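SusD/RagB family nutrient-binding outer membrane lipoprotein (Bacteroides vulgatus, PDB 4F7A) probably binds glycans at the outer membrane, mucin O-glycans among its likely ligands, as a SusD-like nutrient-binding lipoprotein. Local coordinates at residues L252-M263 with Q313-T324. Sequence-based numbering, arbitrary orientation. Where two conformers were deposited one is given.
Sequences LAGVAGWGETYM and QSYSFINTQTIT
Tyr262 and Phe317 pair in a single backbone bridge, their CA atoms 4.3 Å apart; flanking it, Ile318 N donates to Thr261 O (162° at the hydrogen) and Met263 N to Ser316 O. The two rings form a T-shaped stack, planes at 84°, in which the edge of Phe317 stands over the middle of one Tyr262 face, with Phe317 CD1 3.7 Å from Tyr262 CE1. The first torsion of Phe317 (chi1 -159°) puts CG anti to the backbone N and brings the ring in under Thr261 O, which stands 3.3 Å above its plane, toward the rim, while the CZ edge meets Ala256 O, the acceptor for Gly259 N in the Schellman motif closing the helix. Glycine suits that turn because it readily adopts positive phi. Tyrosine suits its own place because Tyr262 OH extends beyond the stack and donates to Gln313 O at 2.7 Å. A leucine in place of Tyr262 would probably leave Gln313 O without this donor and the Phe317 edge without an aromatic face. Further along, the branched Ile318 serves two neighbours: CG2 rests 3.7 Å from Ala256 CB, and CD1 reaches Leu252 CD2, against which Ile323 CG2 also packs. Small Ala256 lets the loop lie close to the helix. Thr261 OG1, buried beside Ile318 CG2 and Phe317 CZ, has no polar partner. The contact thus fastens the loop preceding strand 329-332 to the end of helix 251-257 and to strand 262-263, which pairs antiparallel with strand 61-62, while helix 44-51 packs against Val255 and Trp258.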
loop_
_atom_site.group_PDB
_atom_site.type_symbol
_atom_site.label_atom_id
_atom_site.label_comp_id
_atom_site.label_asym_id
_atom_site.label_seq_id
_atom_site.Cartn_x
_atom_site.Cartn_y
_atom_site.Cartn_z
ATOM N N LEU A 252 9.239 -9.775 2.638
ATOM C CA LEU A 252 8.096 -10.591 3.058
ATOM C C LEU A 252 8.501 -12.048 3.115
ATOM O O LEU A 252 8.120 -12.763 4.037
ATOM C CB LEU A 252 6.897 -10.384 2.134
ATOM C CG LEU A 252 5.611 -11.160 2.437
ATOM C CD1 LEU A 252 4.999 -10.834 3.800
ATOM C CD2 LEU A 252 4.590 -10.898 1.307
ATOM N N ALA A 253 9.307 -12.477 2.140
ATOM C CA ALA A 253 9.787 -13.835 2.086
ATOM C C ALA A 253 10.732 -14.090 3.236
ATOM O O ALA A 253 10.760 -15.200 3.768
ATOM C CB ALA A 253 10.478 -14.157 0.692
ATOM N N GLY A 254 11.485 -13.065 3.640
ATOM C CA GLY A 254 12.365 -13.176 4.794
ATOM C C GLY A 254 11.617 -13.407 6.090
ATOM O O GLY A 254 11.976 -14.307 6.851
ATOM N N VAL A 255 10.573 -12.606 6.336
ATOM C CA VAL A 255 9.709 -12.785 7.519
ATOM C C VAL A 255 8.950 -14.118 7.454
ATOM O O VAL A 255 8.774 -14.784 8.485
ATOM C CB VAL A 255 8.766 -11.580 7.728
ATOM C CG1 VAL A 255 7.881 -11.753 8.959
ATOM C CG2 VAL A 255 9.600 -10.276 7.839
ATOM N N ALA A 256 8.544 -14.527 6.256
ATOM C CA ALA A 256 7.925 -15.852 6.069
ATOM C C ALA A 256 8.907 -16.955 6.474
ATOM O O ALA A 256 8.505 -17.963 7.071
ATOM C CB ALA A 256 7.477 -16.061 4.671
ATOM N N GLY A 257 10.187 -16.753 6.162
ATOM C CA GLY A 257 11.230 -17.699 6.524
ATOM C C GLY A 257 11.400 -17.830 8.025
ATOM O O GLY A 257 11.825 -18.865 8.499
ATOM N N TRP A 258 11.065 -16.787 8.773
ATOM C CA TRP A 258 11.043 -16.871 10.235
ATOM C C TRP A 258 9.767 -17.505 10.802
ATOM O O TRP A 258 9.630 -17.648 12.007
ATOM C CB TRP A 258 11.169 -15.488 10.851
ATOM C CG TRP A 258 12.412 -14.757 10.524
ATOM C CD1 TRP A 258 13.588 -15.280 10.059
ATOM C CD2 TRP A 258 12.639 -13.356 10.720
ATOM N NE1 TRP A 258 14.527 -14.272 9.931
ATOM C CE2 TRP A 258 13.966 -13.086 10.329
ATOM C CE3 TRP A 258 11.850 -12.307 11.199
ATOM C CZ2 TRP A 258 14.516 -11.802 10.385
ATOM C CZ3 TRP A 258 12.398 -11.033 11.250
ATOM C CH2 TRP A 258 13.720 -10.798 10.856
ATOM N N GLY A 259 8.823 -17.847 9.942
ATOM C CA GLY A 259 7.581 -18.448 10.366
ATOM C C GLY A 259 6.540 -17.472 10.886
ATOM O O GLY A 259 5.693 -17.864 11.669
ATOM N N GLU A 260 6.550 -16.224 10.419
ATOM C CA GLU A 260 5.744 -15.153 11.046
ATOM C C GLU A 260 4.693 -14.475 10.161
ATOM O O GLU A 260 4.141 -13.455 10.553
ATOM C CB GLU A 260 6.686 -14.094 11.660
ATOM C CG GLU A 260 7.387 -14.596 12.918
ATOM C CD GLU A 260 8.257 -13.550 13.581
ATOM O OE1 GLU A 260 7.727 -12.523 14.046
ATOM O OE2 GLU A 260 9.478 -13.764 13.663
ATOM N N THR A 261 4.380 -15.051 8.995
ATOM C CA THR A 261 3.406 -14.457 8.070
ATOM C C THR A 261 2.204 -15.370 7.831
ATOM O O THR A 261 2.194 -16.163 6.895
ATOM C CB THR A 261 4.089 -14.141 6.727
ATOM O OG1 THR A 261 4.707 -15.331 6.232
ATOM C CG2 THR A 261 5.145 -13.036 6.908
ATOM N N TYR A 262 1.206 -15.267 8.704
ATOM C CA TYR A 262 -0.016 -16.049 8.596
ATOM C C TYR A 262 -1.104 -15.245 7.915
ATOM O O TYR A 262 -1.083 -14.010 7.915
ATOM C CB TYR A 262 -0.517 -16.508 9.988
ATOM C CG TYR A 262 0.308 -17.616 10.565
ATOM C CD1 TYR A 262 1.587 -17.367 11.082
ATOM C CD2 TYR A 262 -0.149 -18.931 10.544
ATOM C CE1 TYR A 262 2.349 -18.385 11.613
ATOM C CE2 TYR A 262 0.627 -19.956 11.058
ATOM C CZ TYR A 262 1.876 -19.679 11.581
ATOM O OH TYR A 262 2.663 -20.708 12.098
HETATM N N MSE A 263 -2.046 -15.977 7.347
HETATM C CA MSE A 263 -3.264 -15.447 6.762
HETATM C C MSE A 263 -4.130 -14.721 7.797
HETATM O O MSE A 263 -4.295 -15.201 8.907
HETATM C CB MSE A 263 -4.064 -16.629 6.206
HETATM C CG MSE A 263 -5.192 -16.249 5.281
HETATM SE SE MSE A 263 -6.103 -17.835 4.694
HETATM C CE MSE A 263 -6.838 -17.157 3.032
ATOM N N GLN A 313 -0.668 -20.832 15.634
ATOM C CA GLN A 313 0.496 -21.338 14.919
ATOM C C GLN A 313 0.197 -22.394 13.837
ATOM O O GLN A 313 1.019 -22.611 12.941
ATOM C CB GLN A 313 1.459 -21.862 15.994
ATOM C CG GLN A 313 2.493 -22.832 15.636
ATOM C CD GLN A 313 3.149 -23.304 16.918
ATOM O OE1 GLN A 313 2.874 -24.403 17.410
ATOM N NE2 GLN A 313 3.924 -22.425 17.523
ATOM N N SER A 314 -0.965 -23.040 13.905
ATOM C CA SER A 314 -1.375 -24.008 12.875
ATOM C C SER A 314 -2.435 -23.496 11.897
ATOM O O SER A 314 -2.982 -24.268 11.100
ATOM C CB SER A 314 -1.823 -25.304 13.549
ATOM O OG SER A 314 -0.721 -25.817 14.279
ATOM N N TYR A 315 -2.699 -22.191 11.935
ATOM C CA TYR A 315 -3.539 -21.532 10.911
ATOM C C TYR A 315 -2.810 -21.426 9.568
ATOM O O TYR A 315 -1.639 -21.830 9.434
ATOM C CB TYR A 315 -4.039 -20.165 11.421
ATOM C CG TYR A 315 -5.313 -20.243 12.250
ATOM C CD1 TYR A 315 -5.573 -21.319 13.109
ATOM C CD2 TYR A 315 -6.260 -19.234 12.183
ATOM C CE1 TYR A 315 -6.751 -21.378 13.873
ATOM C CE2 TYR A 315 -7.398 -19.269 12.942
ATOM C CZ TYR A 315 -7.671 -20.342 13.766
ATOM O OH TYR A 315 -8.848 -20.355 14.490
ATOM N N SER A 316 -3.507 -20.931 8.551
ATOM C CA SER A 316 -2.944 -20.883 7.204
ATOM C C SER A 316 -1.752 -19.924 7.114
ATOM O O SER A 316 -1.794 -18.818 7.639
ATOM C CB SER A 316 -3.990 -20.474 6.179
ATOM O OG SER A 316 -4.931 -21.508 5.970
ATOM N N PHE A 317 -0.707 -20.387 6.427
ATOM C CA PHE A 317 0.511 -19.639 6.249
ATOM C C PHE A 317 0.550 -19.143 4.824
ATOM O O PHE A 317 -0.108 -19.707 3.960
ATOM C CB PHE A 317 1.727 -20.552 6.517
ATOM C CG PHE A 317 2.984 -19.796 6.850
ATOM C CD1 PHE A 317 3.094 -19.147 8.051
ATOM C CD2 PHE A 317 4.051 -19.738 5.961
ATOM C CE1 PHE A 317 4.242 -18.432 8.384
ATOM C CE2 PHE A 317 5.213 -19.035 6.298
ATOM C CZ PHE A 317 5.301 -18.382 7.507
ATOM N N ILE A 318 1.339 -18.101 4.584
ATOM C CA ILE A 318 1.608 -17.633 3.248
ATOM C C ILE A 318 2.171 -18.757 2.391
ATOM O O ILE A 318 2.847 -19.660 2.883
ATOM C CB ILE A 318 2.578 -16.417 3.243
ATOM C CG1 ILE A 318 2.391 -15.578 1.983
ATOM C CG2 ILE A 318 4.065 -16.866 3.432
ATOM C CD1 ILE A 318 3.170 -14.225 2.009
ATOM N N ASN A 319 1.847 -18.716 1.111
ATOM C CA ASN A 319 2.434 -19.625 0.120
ATOM C C ASN A 319 3.856 -19.187 -0.255
ATOM O O ASN A 319 4.056 -18.169 -0.949
ATOM C CB ASN A 319 1.547 -19.674 -1.130
ATOM C CG ASN A 319 2.005 -20.714 -2.136
ATOM O OD1 ASN A 319 3.196 -21.002 -2.212
ATOM N ND2 ASN A 319 1.053 -21.266 -2.942
ATOM N N THR A 320 4.835 -19.954 0.197
ATOM C CA THR A 320 6.244 -19.593 0.043
ATOM C C THR A 320 6.851 -20.091 -1.274
ATOM O O THR A 320 8.047 -19.931 -1.487
ATOM C CB THR A 320 7.092 -20.066 1.255
ATOM O OG1 THR A 320 6.885 -21.470 1.492
ATOM C CG2 THR A 320 6.689 -19.268 2.508
ATOM N N GLN A 321 6.048 -20.722 -2.132
ATOM C CA GLN A 321 6.425 -20.931 -3.536
ATOM C C GLN A 321 6.066 -19.682 -4.317
ATOM O O GLN A 321 6.769 -19.292 -5.233
ATOM C CB GLN A 321 5.714 -22.147 -4.163
ATOM C CG GLN A 321 6.259 -23.493 -3.707
ATOM C CD GLN A 321 5.471 -24.672 -4.272
ATOM O OE1 GLN A 321 4.339 -24.517 -4.741
ATOM N NE2 GLN A 321 6.072 -25.854 -4.226
ATOM N N THR A 322 4.956 -19.047 -3.946
ATOM C CA THR A 322 4.517 -17.806 -4.590
ATOM C C THR A 322 5.385 -16.611 -4.191
ATOM O O THR A 322 5.818 -15.822 -5.048
ATOM C CB THR A 322 3.069 -17.517 -4.234
ATOM O OG1 THR A 322 2.281 -18.628 -4.662
ATOM C CG2 THR A 322 2.558 -16.231 -4.913
ATOM N N ILE A 323 5.643 -16.473 -2.892
ATOM C CA ILE A 323 6.456 -15.368 -2.383
ATOM C C ILE A 323 7.831 -15.927 -1.931
ATOM O O ILE A 323 7.931 -16.657 -0.927
ATOM C CB ILE A 323 5.733 -14.626 -1.246
ATOM C CG1 ILE A 323 4.385 -14.031 -1.724
ATOM C CG2 ILE A 323 6.642 -13.488 -0.664
ATOM C CD1 ILE A 323 4.456 -13.034 -2.885
ATOM N N THR A 324 8.867 -15.597 -2.695
ATOM C CA THR A 324 10.252 -16.024 -2.419
ATOM C C THR A 324 11.149 -14.804 -2.326
ATOM O O THR A 324 10.745 -13.703 -2.681
ATOM C CB THR A 324 10.809 -16.955 -3.532
ATOM O OG1 THR A 324 11.105 -16.183 -4.717
ATOM C CG2 THR A 324 9.792 -18.050 -3.893
#